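Local coordinates for protein beta-galacturonidase (Eisenbergiella tayi, PDB 6NCW) that probably hydrolyses beta-linked hexuronides, releasing galacturonic acid, as a glycoside hydrolase family 2 beta-galacturonidase, at residues A[22-27]-A[32-37]; A[14-19]-A[60-65]; A[137-142]-A[284-289]; A[81-86]-A[100-105]; A[68-73]-A[110-115]. All coordinates share one frame; numbering follows the deposited sequence.

Contact 1. Residues A[22-27]-A[32-37]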
# COMPACT_ATOMS: atom_id res chain seq x y z
N ASN A 22 13.98 -34.58 3.01
CA ASN A 22 12.62 -34.97 2.66
C ASN A 22 11.69 -34.60 3.80
O ASN A 22 12.00 -34.85 4.97
CB ASN A 22 12.52 -36.47 2.39
CG ASN A 22 13.08 -36.83 1.03
OD1 ASN A 22 13.00 -36.05 0.09
ND2 ASN A 22 13.63 -38.02 0.93
N PHE A 23 10.53 -34.02 3.45
CA PHE A 23 9.60 -33.43 4.39
C PHE A 23 8.18 -33.87 4.08
O PHE A 23 7.75 -33.86 2.92
CB PHE A 23 9.68 -31.89 4.36
CG PHE A 23 8.62 -31.18 5.19
CD1 PHE A 23 7.45 -30.69 4.60
CD2 PHE A 23 8.81 -30.99 6.55
CE1 PHE A 23 6.49 -30.03 5.37
CE2 PHE A 23 7.85 -30.33 7.32
CZ PHE A 23 6.69 -29.84 6.73
N HIS A 24 7.43 -34.23 5.13
CA HIS A 24 6.00 -34.42 5.01
C HIS A 24 5.37 -34.24 6.39
O HIS A 24 6.00 -34.55 7.41
CB HIS A 24 5.65 -35.79 4.40
CG HIS A 24 6.11 -36.96 5.20
ND1 HIS A 24 5.35 -37.50 6.22
CD2 HIS A 24 7.23 -37.72 5.12
CE1 HIS A 24 5.99 -38.54 6.73
NE2 HIS A 24 7.13 -38.68 6.09
N THR A 25 4.16 -33.67 6.42
CA THR A 25 3.38 -33.61 7.66
C THR A 25 2.89 -35.01 8.03
O THR A 25 2.76 -35.89 7.19
CB THR A 25 2.17 -32.67 7.51
OG1 THR A 25 1.30 -33.17 6.49
CG2 THR A 25 2.61 -31.25 7.16
N ILE A 26 2.59 -35.21 9.32
CA ILE A 26 2.04 -36.47 9.78
C ILE A 26 0.82 -36.23 10.66
O ILE A 26 0.62 -35.14 11.20
CB ILE A 26 3.07 -37.34 10.53
CG1 ILE A 26 3.61 -36.61 11.74
CG2 ILE A 26 4.21 -37.72 9.61
CD1 ILE A 26 4.76 -37.37 12.42
N GLY A 27 -0.00 -37.26 10.79
CA GLY A 27 -1.21 -37.21 11.60
C GLY A 27 -2.49 -37.42 10.82
O GLY A 27 -3.52 -36.82 11.14
N GLU A 32 0.48 -38.34 2.38
CA GLU A 32 0.92 -36.95 2.33
C GLU A 32 2.01 -36.82 1.29
O GLU A 32 2.86 -37.70 1.17
CB GLU A 32 1.44 -36.48 3.69
CG GLU A 32 0.44 -36.62 4.81
CD GLU A 32 -0.55 -35.46 4.84
OE1 GLU A 32 -1.07 -35.17 5.94
OE2 GLU A 32 -0.80 -34.85 3.77
N ALA A 33 1.98 -35.73 0.53
CA ALA A 33 3.06 -35.43 -0.40
C ALA A 33 4.39 -35.34 0.33
O ALA A 33 4.50 -34.70 1.39
CB ALA A 33 2.77 -34.10 -1.11
N VAL A 34 5.41 -35.98 -0.22
CA VAL A 34 6.78 -35.76 0.23
C VAL A 34 7.38 -34.65 -0.63
O VAL A 34 7.38 -34.73 -1.86
CB VAL A 34 7.61 -37.05 0.15
CG1 VAL A 34 9.05 -36.78 0.57
CG2 VAL A 34 7.00 -38.12 1.05
N ILE A 35 7.87 -33.59 0.01
CA ILE A 35 8.47 -32.48 -0.71
C ILE A 35 9.91 -32.33 -0.24
O ILE A 35 10.30 -32.82 0.81
CB ILE A 35 7.67 -31.17 -0.55
CG1 ILE A 35 7.76 -30.63 0.87
CG2 ILE A 35 6.19 -31.41 -0.85
CD1 ILE A 35 8.23 -29.19 0.95
N GLN A 36 10.72 -31.66 -1.06
CA GLN A 36 12.11 -31.39 -0.69
C GLN A 36 12.18 -30.01 -0.04
O GLN A 36 11.92 -28.99 -0.68
CB GLN A 36 13.02 -31.48 -1.92
CG GLN A 36 13.09 -32.91 -2.48
CD GLN A 36 13.81 -32.96 -3.81
OE1 GLN A 36 13.28 -32.51 -4.82
NE2 GLN A 36 15.04 -33.47 -3.80
N ALA A 37 12.51 -29.99 1.24
CA ALA A 37 12.44 -28.80 2.04
C ALA A 37 13.83 -28.36 2.48
O ALA A 37 14.72 -29.20 2.67
CB ALA A 37 11.57 -29.04 3.28
O HOH W 1 3.13 -33.15 3.51
O HOH W 2 -0.87 -34.13 8.29

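Contact 2. Residues A[14-19]-A[60-65]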
# COMPACT_ATOMS: atom_id res chain seq x y z
N ALA A 14 30.77 -32.80 9.89
CA ALA A 14 30.19 -32.45 8.60
C ALA A 14 28.79 -31.90 8.82
O ALA A 14 28.02 -32.44 9.62
CB ALA A 14 30.14 -33.67 7.67
N GLU A 15 28.44 -30.83 8.11
CA GLU A 15 27.13 -30.22 8.26
C GLU A 15 26.09 -31.04 7.51
O GLU A 15 26.20 -31.26 6.30
CB GLU A 15 27.13 -28.76 7.76
CG GLU A 15 25.95 -27.96 8.32
CD GLU A 15 25.80 -26.53 7.78
OE1 GLU A 15 26.81 -25.90 7.37
OE2 GLU A 15 24.65 -26.01 7.78
N LEU A 16 25.06 -31.51 8.23
CA LEU A 16 23.92 -32.14 7.59
C LEU A 16 22.86 -31.13 7.13
O LEU A 16 21.97 -31.49 6.33
CB LEU A 16 23.29 -33.15 8.54
CG LEU A 16 24.23 -34.33 8.82
CD1 LEU A 16 23.45 -35.43 9.50
CD2 LEU A 16 24.85 -34.82 7.53
N SER A 17 22.89 -29.91 7.65
CA SER A 17 21.98 -28.86 7.19
C SER A 17 22.60 -28.16 5.99
O SER A 17 23.56 -28.66 5.39
CB SER A 17 21.69 -27.88 8.32
OG SER A 17 22.88 -27.51 8.97
N SER A 18 22.10 -26.97 5.66
CA SER A 18 22.41 -26.31 4.39
C SER A 18 22.17 -27.27 3.22
O SER A 18 23.01 -27.43 2.35
CB SER A 18 23.84 -25.76 4.37
OG SER A 18 24.04 -24.75 5.36
N ALA A 19 21.00 -27.88 3.21
CA ALA A 19 20.70 -28.96 2.28
C ALA A 19 19.19 -29.14 2.23
O ALA A 19 18.46 -28.64 3.08
CB ALA A 19 21.39 -30.28 2.70
N ARG A 60 16.79 -37.56 5.96
CA ARG A 60 17.86 -37.64 4.97
C ARG A 60 18.74 -38.82 5.35
O ARG A 60 18.49 -39.51 6.35
CB ARG A 60 18.68 -36.35 4.92
CG ARG A 60 19.42 -36.03 6.21
CD ARG A 60 20.56 -35.04 5.93
NE ARG A 60 21.64 -35.68 5.17
CZ ARG A 60 22.60 -35.03 4.51
NH1 ARG A 60 22.65 -33.70 4.50
NH2 ARG A 60 23.52 -35.73 3.85
N GLU A 61 19.79 -39.05 4.58
CA GLU A 61 20.76 -40.09 4.90
C GLU A 61 22.11 -39.48 5.22
O GLU A 61 22.44 -38.36 4.82
CB GLU A 61 20.89 -41.09 3.74
CG GLU A 61 19.62 -41.88 3.45
CD GLU A 61 19.81 -42.89 2.32
OE1 GLU A 61 20.68 -42.65 1.44
OE2 GLU A 61 19.10 -43.92 2.31
N PHE A 62 22.91 -40.23 5.97
CA PHE A 62 24.28 -39.83 6.24
C PHE A 62 25.13 -41.09 6.32
O PHE A 62 24.62 -42.20 6.44
CB PHE A 62 24.40 -38.99 7.53
CG PHE A 62 24.09 -39.73 8.79
CD1 PHE A 62 25.12 -40.25 9.59
CD2 PHE A 62 22.78 -39.89 9.22
CE1 PHE A 62 24.84 -40.93 10.77
CE2 PHE A 62 22.50 -40.57 10.41
CZ PHE A 62 23.53 -41.09 11.18
N GLU A 63 26.44 -40.88 6.25
CA GLU A 63 27.42 -41.96 6.24
C GLU A 63 28.34 -41.79 7.43
O GLU A 63 28.93 -40.71 7.62
CB GLU A 63 28.22 -41.95 4.94
CG GLU A 63 29.19 -43.10 4.79
CD GLU A 63 29.66 -43.27 3.35
OE1 GLU A 63 29.24 -42.45 2.49
OE2 GLU A 63 30.42 -44.22 3.08
N ALA A 64 28.46 -42.83 8.25
CA ALA A 64 29.24 -42.72 9.48
C ALA A 64 29.48 -44.10 10.06
O ALA A 64 28.76 -45.06 9.74
CB ALA A 64 28.53 -41.84 10.51
N LYS A 65 30.46 -44.17 10.96
CA LYS A 65 30.89 -45.39 11.63
C LYS A 65 31.33 -45.06 13.06
O LYS A 65 31.84 -43.97 13.33
CB LYS A 65 32.06 -46.06 10.90
CG LYS A 65 33.32 -45.16 10.85
CD LYS A 65 34.62 -45.94 10.70
CE LYS A 65 35.12 -45.93 9.26
NZ LYS A 65 35.28 -44.55 8.72

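Contact 3. Residues A[137-142]-A[284-289]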
# COMPACT_ATOMS: atom_id res chain seq x y z
N GLY A 137 9.80 -26.71 12.51
CA GLY A 137 10.83 -27.14 11.59
C GLY A 137 12.21 -27.20 12.19
O GLY A 137 12.41 -26.94 13.38
N ILE A 138 13.18 -27.59 11.37
CA ILE A 138 14.58 -27.61 11.77
C ILE A 138 15.11 -26.22 11.43
O ILE A 138 15.63 -25.98 10.33
CB ILE A 138 15.37 -28.72 11.07
CG1 ILE A 138 14.63 -30.06 11.19
CG2 ILE A 138 16.77 -28.80 11.65
CD1 ILE A 138 15.43 -31.26 10.65
N SER A 139 14.99 -25.30 12.38
CA SER A 139 15.17 -23.88 12.14
C SER A 139 16.61 -23.39 12.29
O SER A 139 16.90 -22.24 11.92
CB SER A 139 14.25 -23.08 13.09
OG SER A 139 14.23 -23.65 14.39
N ARG A 140 17.51 -24.21 12.85
CA ARG A 140 18.95 -23.93 12.87
C ARG A 140 19.69 -25.21 12.45
O ARG A 140 19.07 -26.24 12.19
CB ARG A 140 19.42 -23.41 14.24
CG ARG A 140 18.72 -22.13 14.69
CD ARG A 140 19.17 -21.69 16.07
NE ARG A 140 18.31 -20.62 16.57
CZ ARG A 140 18.23 -20.26 17.85
NH1 ARG A 140 18.97 -20.88 18.77
NH2 ARG A 140 17.39 -19.29 18.21
N GLY A 141 21.01 -25.14 12.35
CA GLY A 141 21.77 -26.15 11.64
C GLY A 141 21.85 -27.50 12.35
O GLY A 141 21.41 -27.67 13.49
N VAL A 142 22.43 -28.47 11.63
CA VAL A 142 22.60 -29.84 12.10
C VAL A 142 24.01 -30.31 11.73
O VAL A 142 24.46 -30.10 10.60
CB VAL A 142 21.56 -30.80 11.51
CG1 VAL A 142 21.81 -32.23 11.97
CG2 VAL A 142 20.14 -30.38 11.88
N PHE A 284 11.72 -16.24 5.92
CA PHE A 284 12.57 -17.23 6.57
C PHE A 284 12.05 -17.65 7.93
O PHE A 284 12.67 -18.51 8.56
CB PHE A 284 14.01 -16.68 6.67
CG PHE A 284 14.53 -16.17 5.36
CD1 PHE A 284 14.60 -17.02 4.26
CD2 PHE A 284 14.92 -14.84 5.21
CE1 PHE A 284 15.05 -16.56 3.02
CE2 PHE A 284 15.38 -14.37 3.99
CZ PHE A 284 15.44 -15.23 2.88
N GLY A 285 10.91 -17.11 8.38
CA GLY A 285 10.38 -17.53 9.67
C GLY A 285 11.36 -17.13 10.75
O GLY A 285 11.80 -15.98 10.83
N CYS A 286 11.77 -18.09 11.59
CA CYS A 286 12.86 -17.80 12.52
C CYS A 286 14.16 -18.41 12.06
O CYS A 286 15.13 -18.42 12.82
CB CYS A 286 12.51 -18.28 13.94
SG CYS A 286 12.36 -20.11 14.18
N ALA A 287 14.21 -18.92 10.83
CA ALA A 287 15.43 -19.52 10.29
C ALA A 287 16.11 -18.52 9.35
O ALA A 287 16.17 -18.70 8.12
CB ALA A 287 15.09 -20.83 9.58
N LEU A 288 16.62 -17.45 9.94
CA LEU A 288 17.24 -16.43 9.10
C LEU A 288 18.65 -16.84 8.70
O LEU A 288 19.44 -17.23 9.57
CB LEU A 288 17.29 -15.08 9.80
CG LEU A 288 16.04 -14.22 9.74
CD1 LEU A 288 14.92 -14.83 10.57
CD2 LEU A 288 16.42 -12.86 10.26
N PRO A 289 19.00 -16.76 7.43
CA PRO A 289 20.38 -17.05 7.02
C PRO A 289 21.31 -15.90 7.38
O PRO A 289 20.89 -14.79 7.71
CB PRO A 289 20.27 -17.20 5.51
CG PRO A 289 19.16 -16.26 5.16
CD PRO A 289 18.16 -16.42 6.27
O HOH W 3 15.84 -19.57 15.25

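Contact 4. Residues A[81-86]-A[100-105]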
# COMPACT_ATOMS: atom_id res chain seq x y z
N VAL A 81 14.33 -37.54 17.56
CA VAL A 81 15.37 -37.92 16.62
C VAL A 81 15.39 -39.44 16.51
O VAL A 81 15.49 -40.14 17.53
CB VAL A 81 16.74 -37.39 17.05
CG1 VAL A 81 17.76 -37.75 16.00
CG2 VAL A 81 16.70 -35.88 17.29
N LEU A 82 15.30 -39.95 15.29
CA LEU A 82 15.36 -41.38 15.02
C LEU A 82 16.51 -41.63 14.06
O LEU A 82 16.61 -40.96 13.03
CB LEU A 82 14.06 -41.90 14.42
CG LEU A 82 12.77 -41.86 15.25
CD1 LEU A 82 12.13 -40.48 15.20
CD2 LEU A 82 11.79 -42.92 14.74
N VAL A 83 17.37 -42.60 14.40
CA VAL A 83 18.46 -43.05 13.55
C VAL A 83 18.21 -44.52 13.23
O VAL A 83 18.01 -45.33 14.14
CB VAL A 83 19.83 -42.85 14.22
CG1 VAL A 83 20.92 -43.56 13.43
CG2 VAL A 83 20.14 -41.35 14.38
N ASP A 84 18.18 -44.85 11.93
CA ASP A 84 17.88 -46.21 11.47
C ASP A 84 16.59 -46.73 12.09
O ASP A 84 16.47 -47.91 12.42
CB ASP A 84 19.05 -47.16 11.76
CG ASP A 84 20.33 -46.73 11.06
OD1 ASP A 84 21.41 -46.82 11.67
OD2 ASP A 84 20.23 -46.27 9.90
N GLY A 85 15.62 -45.85 12.25
CA GLY A 85 14.31 -46.21 12.76
C GLY A 85 14.20 -46.29 14.26
O GLY A 85 13.09 -46.48 14.76
N LYS A 86 15.30 -46.15 14.99
CA LYS A 86 15.26 -46.26 16.44
C LYS A 86 15.23 -44.88 17.07
O LYS A 86 16.07 -44.03 16.73
CB LYS A 86 16.49 -47.02 16.95
CG LYS A 86 16.66 -46.96 18.48
CD LYS A 86 18.11 -47.10 18.95
CE LYS A 86 18.20 -47.09 20.49
NZ LYS A 86 19.22 -46.15 21.09
N VAL A 100 22.64 -35.60 20.24
CA VAL A 100 22.42 -37.04 20.40
C VAL A 100 23.77 -37.71 20.20
O VAL A 100 24.46 -37.43 19.22
CB VAL A 100 21.40 -37.58 19.39
CG1 VAL A 100 21.25 -39.08 19.53
CG2 VAL A 100 20.06 -36.88 19.57
N VAL A 101 24.14 -38.59 21.13
CA VAL A 101 25.39 -39.32 21.07
C VAL A 101 25.08 -40.81 20.92
O VAL A 101 24.26 -41.35 21.67
CB VAL A 101 26.26 -39.06 22.31
CG1 VAL A 101 27.50 -39.94 22.27
CG2 VAL A 101 26.63 -37.58 22.38
N LEU A 102 25.71 -41.45 19.95
CA LEU A 102 25.43 -42.84 19.61
C LEU A 102 26.72 -43.64 19.62
O LEU A 102 27.69 -43.27 18.95
CB LEU A 102 24.77 -42.96 18.24
CG LEU A 102 23.31 -42.54 18.23
CD1 LEU A 102 22.72 -42.76 16.85
CD2 LEU A 102 22.56 -43.33 19.29
N LYS A 103 26.71 -44.74 20.36
CA LYS A 103 27.92 -45.53 20.56
C LYS A 103 28.00 -46.63 19.52
O LYS A 103 27.03 -47.36 19.29
CB LYS A 103 27.95 -46.10 21.98
CG LYS A 103 28.33 -45.07 23.03
CD LYS A 103 28.05 -45.56 24.44
CE LYS A 103 28.73 -44.68 25.47
NZ LYS A 103 28.50 -45.13 26.87
N ASP A 104 29.15 -46.69 18.85
CA ASP A 104 29.59 -47.82 18.03
C ASP A 104 28.49 -48.31 17.08
O ASP A 104 27.96 -49.42 17.20
CB ASP A 104 30.09 -48.94 18.96
CG ASP A 104 30.77 -50.06 18.21
OD1 ASP A 104 30.21 -51.18 18.19
OD2 ASP A 104 31.86 -49.83 17.63
N ILE A 105 28.15 -47.44 16.11
CA ILE A 105 27.16 -47.77 15.10
C ILE A 105 27.87 -48.49 13.96
O ILE A 105 29.05 -48.27 13.71
CB ILE A 105 26.40 -46.52 14.58
CG1 ILE A 105 27.26 -45.72 13.59
CG2 ILE A 105 25.98 -45.61 15.72
CD1 ILE A 105 26.53 -44.57 12.97

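Contact 5. Residues A[68-73]-A[110-115]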
# COMPACT_ATOMS: atom_id res chain seq x y z
N ILE A 68 29.29 -41.62 17.24
CA ILE A 68 28.89 -40.40 16.56
C ILE A 68 28.14 -39.47 17.51
O ILE A 68 27.55 -39.90 18.51
CB ILE A 68 28.03 -40.67 15.32
CG1 ILE A 68 26.65 -41.19 15.73
CG2 ILE A 68 28.74 -41.63 14.37
CD1 ILE A 68 25.64 -41.24 14.58
N ARG A 69 28.15 -38.19 17.16
CA ARG A 69 27.37 -37.17 17.84
C ARG A 69 26.63 -36.38 16.78
O ARG A 69 27.25 -35.88 15.83
CB ARG A 69 28.28 -36.26 18.67
CG ARG A 69 27.58 -35.15 19.43
CD ARG A 69 28.63 -34.28 20.13
NE ARG A 69 28.03 -33.14 20.80
CZ ARG A 69 28.20 -31.88 20.43
NH1 ARG A 69 28.97 -31.57 19.39
NH2 ARG A 69 27.59 -30.91 21.11
N LEU A 70 25.32 -36.30 16.91
CA LEU A 70 24.50 -35.40 16.10
C LEU A 70 24.16 -34.18 16.94
O LEU A 70 23.48 -34.32 17.97
CB LEU A 70 23.23 -36.10 15.62
CG LEU A 70 23.45 -37.29 14.70
CD1 LEU A 70 22.33 -38.30 14.90
CD2 LEU A 70 23.49 -36.82 13.26
N GLU A 71 24.63 -33.00 16.53
CA GLU A 71 24.26 -31.76 17.20
C GLU A 71 23.17 -31.04 16.42
O GLU A 71 23.31 -30.79 15.22
CB GLU A 71 25.46 -30.83 17.40
CG GLU A 71 25.02 -29.57 18.19
CD GLU A 71 26.12 -28.57 18.44
OE1 GLU A 71 27.19 -28.68 17.79
OE2 GLU A 71 25.91 -27.67 19.29
N PHE A 72 22.09 -30.71 17.11
CA PHE A 72 20.99 -29.92 16.56
C PHE A 72 21.01 -28.54 17.19
O PHE A 72 20.88 -28.40 18.41
CB PHE A 72 19.66 -30.63 16.81
CG PHE A 72 19.56 -31.95 16.11
CD1 PHE A 72 20.09 -33.10 16.70
CD2 PHE A 72 18.98 -32.05 14.85
CE1 PHE A 72 20.01 -34.33 16.04
CE2 PHE A 72 18.91 -33.28 14.19
CZ PHE A 72 19.43 -34.41 14.79
N LYS A 73 21.17 -27.51 16.35
CA LYS A 73 21.25 -26.15 16.89
C LYS A 73 19.87 -25.56 17.20
O LYS A 73 19.78 -24.65 18.03
CB LYS A 73 22.00 -25.24 15.92
CG LYS A 73 23.49 -25.55 15.79
CD LYS A 73 24.25 -25.27 17.07
CE LYS A 73 25.76 -25.45 16.84
NZ LYS A 73 26.56 -25.22 18.08
N HIS A 110 23.23 -44.51 6.97
CA HIS A 110 22.19 -44.51 7.99
C HIS A 110 21.05 -43.57 7.59
O HIS A 110 21.22 -42.65 6.79
CB HIS A 110 22.76 -44.10 9.34
CG HIS A 110 23.94 -44.92 9.75
ND1 HIS A 110 23.82 -46.16 10.35
CD2 HIS A 110 25.27 -44.70 9.61
CE1 HIS A 110 25.02 -46.66 10.58
NE2 HIS A 110 25.92 -45.80 10.14
N GLN A 111 19.88 -43.82 8.17
CA GLN A 111 18.70 -42.98 7.97
C GLN A 111 18.51 -42.10 9.19
O GLN A 111 18.41 -42.61 10.31
CB GLN A 111 17.45 -43.82 7.72
CG GLN A 111 17.36 -44.37 6.31
CD GLN A 111 18.35 -45.50 6.07
OE1 GLN A 111 18.61 -46.32 6.97
NE2 GLN A 111 18.94 -45.53 4.87
N LEU A 112 18.49 -40.79 8.98
CA LEU A 112 18.19 -39.81 10.02
C LEU A 112 16.78 -39.27 9.79
O LEU A 112 16.44 -38.84 8.68
CB LEU A 112 19.19 -38.66 10.00
CG LEU A 112 18.94 -37.55 11.03
CD1 LEU A 112 18.89 -38.10 12.45
CD2 LEU A 112 20.01 -36.48 10.91
N GLU A 113 15.97 -39.29 10.83
CA GLU A 113 14.63 -38.73 10.76
C GLU A 113 14.38 -37.90 12.00
O GLU A 113 14.64 -38.37 13.11
CB GLU A 113 13.55 -39.81 10.62
CG GLU A 113 12.12 -39.24 10.63
CD GLU A 113 11.06 -40.30 10.41
OE1 GLU A 113 11.29 -41.48 10.80
OE2 GLU A 113 9.98 -39.97 9.84
N VAL A 114 13.90 -36.68 11.81
CA VAL A 114 13.55 -35.78 12.90
C VAL A 114 12.06 -35.51 12.81
O VAL A 114 11.55 -35.08 11.77
CB VAL A 114 14.35 -34.47 12.83
CG1 VAL A 114 14.02 -33.58 14.02
CG2 VAL A 114 15.82 -34.77 12.77
N ILE A 115 11.35 -35.79 13.90
CA ILE A 115 9.94 -35.42 14.03
C ILE A 115 9.92 -34.07 14.74
O ILE A 115 10.34 -33.97 15.90
CB ILE A 115 9.13 -36.47 14.80
CG1 ILE A 115 9.43 -37.89 14.31
CG2 ILE A 115 7.64 -36.16 14.69
CD1 ILE A 115 8.95 -38.15 12.92

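Contact 1. Residues A[22-27]-A[32-37]
Phe-23 and Ile-35 exchange two backbone hydrogen bonds. The one from Ile-35 N to Phe-23 O is the straighter, 169° at the hydrogen; its mate, Phe-23 N to Ile-35 O, measures 2.9 Å and is more bent. The same Phe-23 O also receives a CA-H...O contact from Val-34. Beyond this pair water takes over: one molecule accepts from Thr-25 N and donates to Ala-33 O, and a second joins Thr-25 OG1 to Glu-32 OE1, an oxygen that also bonds Thr-28. These are the strands of a beta hairpin, 19-26 and 35-39, at the edge of the six-stranded sheet of the N-terminal beta-sandwich, where 35-39 is the outermost strand, with 32-34 peeling off as a loop. On one face of the hairpin the Phe-23 ring, its CG anti to the backbone N (chi1 173°), runs alongside Ile-35 and meets Ile-35 CG1 with its edge, 3.7 Å from Phe-23 CD1. Ala-37 CB sits 3.6 Å from Phe-23 CB, and the rings of Tyr-46, edge-to-face, and Tyr-58 also meet the phenyl group. The other face carries Asn-22, whose CB lies 3.9 Å from Val-34 CG1, and Gln-36, side by side with their amide planes 42° apart. The amide nitrogen of Gln-36 bonds Glu-325 of the second subunit. Next to them Val-34 CG2 lies 4.1 Å from CD2 of the His-24 imidazole.

Contact 2. Residues A[14-19]-A[60-65]
Leu-16 O is gripped by two side chains: Arg-60 NH1 donates to it across the contact at 2.9 Å, and the indole nitrogen of Trp-21 donates to it as well. The arginine bond is bent, 136° at the hydrogen, and the oxygen lies 21° out of the guanidinium plane. A much flatter grip holds the rest of that group, because NE and NH2 of Arg-60 both donate to Glu-61 O on their own strand, the shorter bond being 2.8 Å from Arg-60 NE to Glu-61 O. With three nitrogens engaged, the guanidinium has little freedom to rotate. The bend of the arginine chain at chi3 (-70°) turns it back to this carbonyl. Leu-16 also packs on the flat group it bonds: its CD2 stands over the centre of one guanidinium face, 3.8 Å from Arg-60 CZ. Segment 14-19 is where the chain passes from strand 12-15, an edge of the four-stranded sheet, to strand 19-26 of the six-stranded sheet, so the contact bridges the two layers of the N-terminal beta-sandwich. Ser-18 and Ala-19 form a G1 beta bulge opposite Val-39 as the second strand starts. Before it, Glu-15 OE2 accepts from both Ser-17 OG, at 2.6 Å, and Ser-18 OG, which comes from above the carboxylate plane. Further into the sandwich, Leu-16 CD1 reaches Phe-62 CB at 4.2 Å, while the Phe-62 ring is directed onward to His-110. Leu-70, Leu-112 and Leu-144 pack round the leucine.

Contact 3. Residues A[137-142]-A[284-289]
Ser-139 points its CB at the turn in 284-289 and is met there by two neighbouring residues, Cys-286 and Ala-287. The thiol comes to the methylene: Cys-286 SG lies 3.7 Å from Ser-139 CB, a van der Waals approach, and is a little farther, 4.0 Å, from Ser-139 OG. The serine hydroxyl is hydrogen-bonded to Ser-76 OG, and the Cys-286 side chain also packs on Cys-42. Ala-287 approaches the backbone instead. Its CB is 3.3 Å from Ser-139 O, and Ala-287 CA makes a CA-H...O contact to the same oxygen at 3.5 Å.

Arg-140 extends past this patch, its chain straight through chi2 and chi3, and reaches the turn through water. Arg-140 NE donates to the molecule at 3.0 Å, which in turn donates to Cys-286 O at 2.8 Å. The terminal nitrogens are taken up around it: NH1 bonds Tyr-95 O, while NH2 forms a salt bridge with Glu-279 and a hydrogen bond with Pro-314 O. A buried guanidinium is thus supplied with acceptors from both sides of the junction.

The 284-289 side is shaped by a type II' beta turn from Phe-284 to Ala-287, closed by Ala-287 N to Phe-284 O at 2.8 Å, with Gly-285 at the positive-phi position. Pro-289 occupies the N-cap position, right before helix 290-302. The whole is an interdomain loop-to-loop junction of the family 2 fold, joining the N-terminal beta-sandwich to the TIM barrel.

Contact 4. Residues A[81-86]-A[100-105]
Val-100 opens 100-105 with its side chain directed at Val-81, and the two pass alongside each other, running opposite ways. Their CG2 methyls meet at 4.2 Å, and Val-100 CG2 touches Val-81 CB at about the same distance. Val-101 faces the other way, onto Leu-177.

At Leu-102 the chain again faces strand 78-83. Leucine and Val-83 reach toward each other tip to tip, and a single methyl, Leu-102 CD1, fills the meeting point: it lies 3.8 Å from Val-83 CG2 and 3.9 Å from both Val-83 CB and Val-83 CG1, nestling against the whole isopropyl group. The leucine has CG anti to its carbonyl carbon (chi1 -75°) and an extended chi2 of -177°, which extends CD1 to Val-83. Lys-103 turns outward to a salt bridge with Glu-205. Asp-104 and Ile-105 then form a G1 beta bulge opposite Gly-66, where the strand turns a corner, and Ile-105 looks back inside, onto Ile-68 and His-110.

On the facing side, strand 78-83 ends in a type I' beta turn from Val-83 to Lys-86 that leads directly into strand 86-92; Val-83 N to Lys-86 O and Lys-86 N to Val-83 O close it, each 3.0 Å.

Val-81 CA and Val-100 CA are 8.0 Å apart and Val-83 CA and Leu-102 CA 9.2 Å, the spacing of stacked layers. Strand 98-105 is an outermost strand of the four-stranded sheet and 78-83 belongs to the six-stranded one, with Val-88, Leu-70, Phe-72 and Leu-112 filling in around the four touching side chains.

Contact 5. Residues A[68-73]-A[110-115]
The Phe-72 ring and Val-114 lie alongside with their side chains antiparallel, Phe-72 CE2 coming within 3.7 Å of Val-114 CG2. The adjoining corner of the ring, CZ, has Leu-112 CD1 at its edge, close to the ring plane and 4.4 Å away. The ring thus touches two side chains of the facing strand. One step along, Leu-70 CD2 meets Leu-112 CD2 at 4.2 Å, so the two methyls of Leu-112 divide between Phe-72 and Leu-70.

Alternation along strand 68-72 sends Arg-69 and Glu-71 to the opposite side, where they form a salt-bridge network with Lys-73. Lys-73 NZ donates to Glu-71 OE2 at 2.8 Å, from above the carboxylate plane; the Arg-69 to Glu-71 pairing is long, and Arg-69 also has Asp-99 and Glu-145 as partners.

The strand axes pass 11.6 Å apart at 31°, as expected of two sheets packed face to face in a beta-sandwich. Strand 68-72 lies between 142-147 and 98-105 in one sheet, strand 109-117 between 55-63 and 78-83 in the other. Phe-98, Val-142 and Val-81 flank the Phe-72 ring.

In the fold
Contacts 1, 2, 4 and 5 belong to the N-terminal beta-sandwich, whereas contact 3 joins it to the TIM barrel. Contacts 4 and 5 are buried, apolar meetings between the two sheets, their centres about 8 Å apart; strands 68-72 and 98-105 pair in one layer and 78-83 and 109-117 in the other. Contact 2 also spans the layers, but at a partly buried crossing where an arginine adds a hydrogen bond across them. Strand 55-63, which carries residues 60-63 of that contact, runs beside 109-117 of contact 5. Contact 1 lies at the surface within one sheet and relies on backbone bonds and water. Contact 3, buried again, combines van der Waals approach with a water bridge.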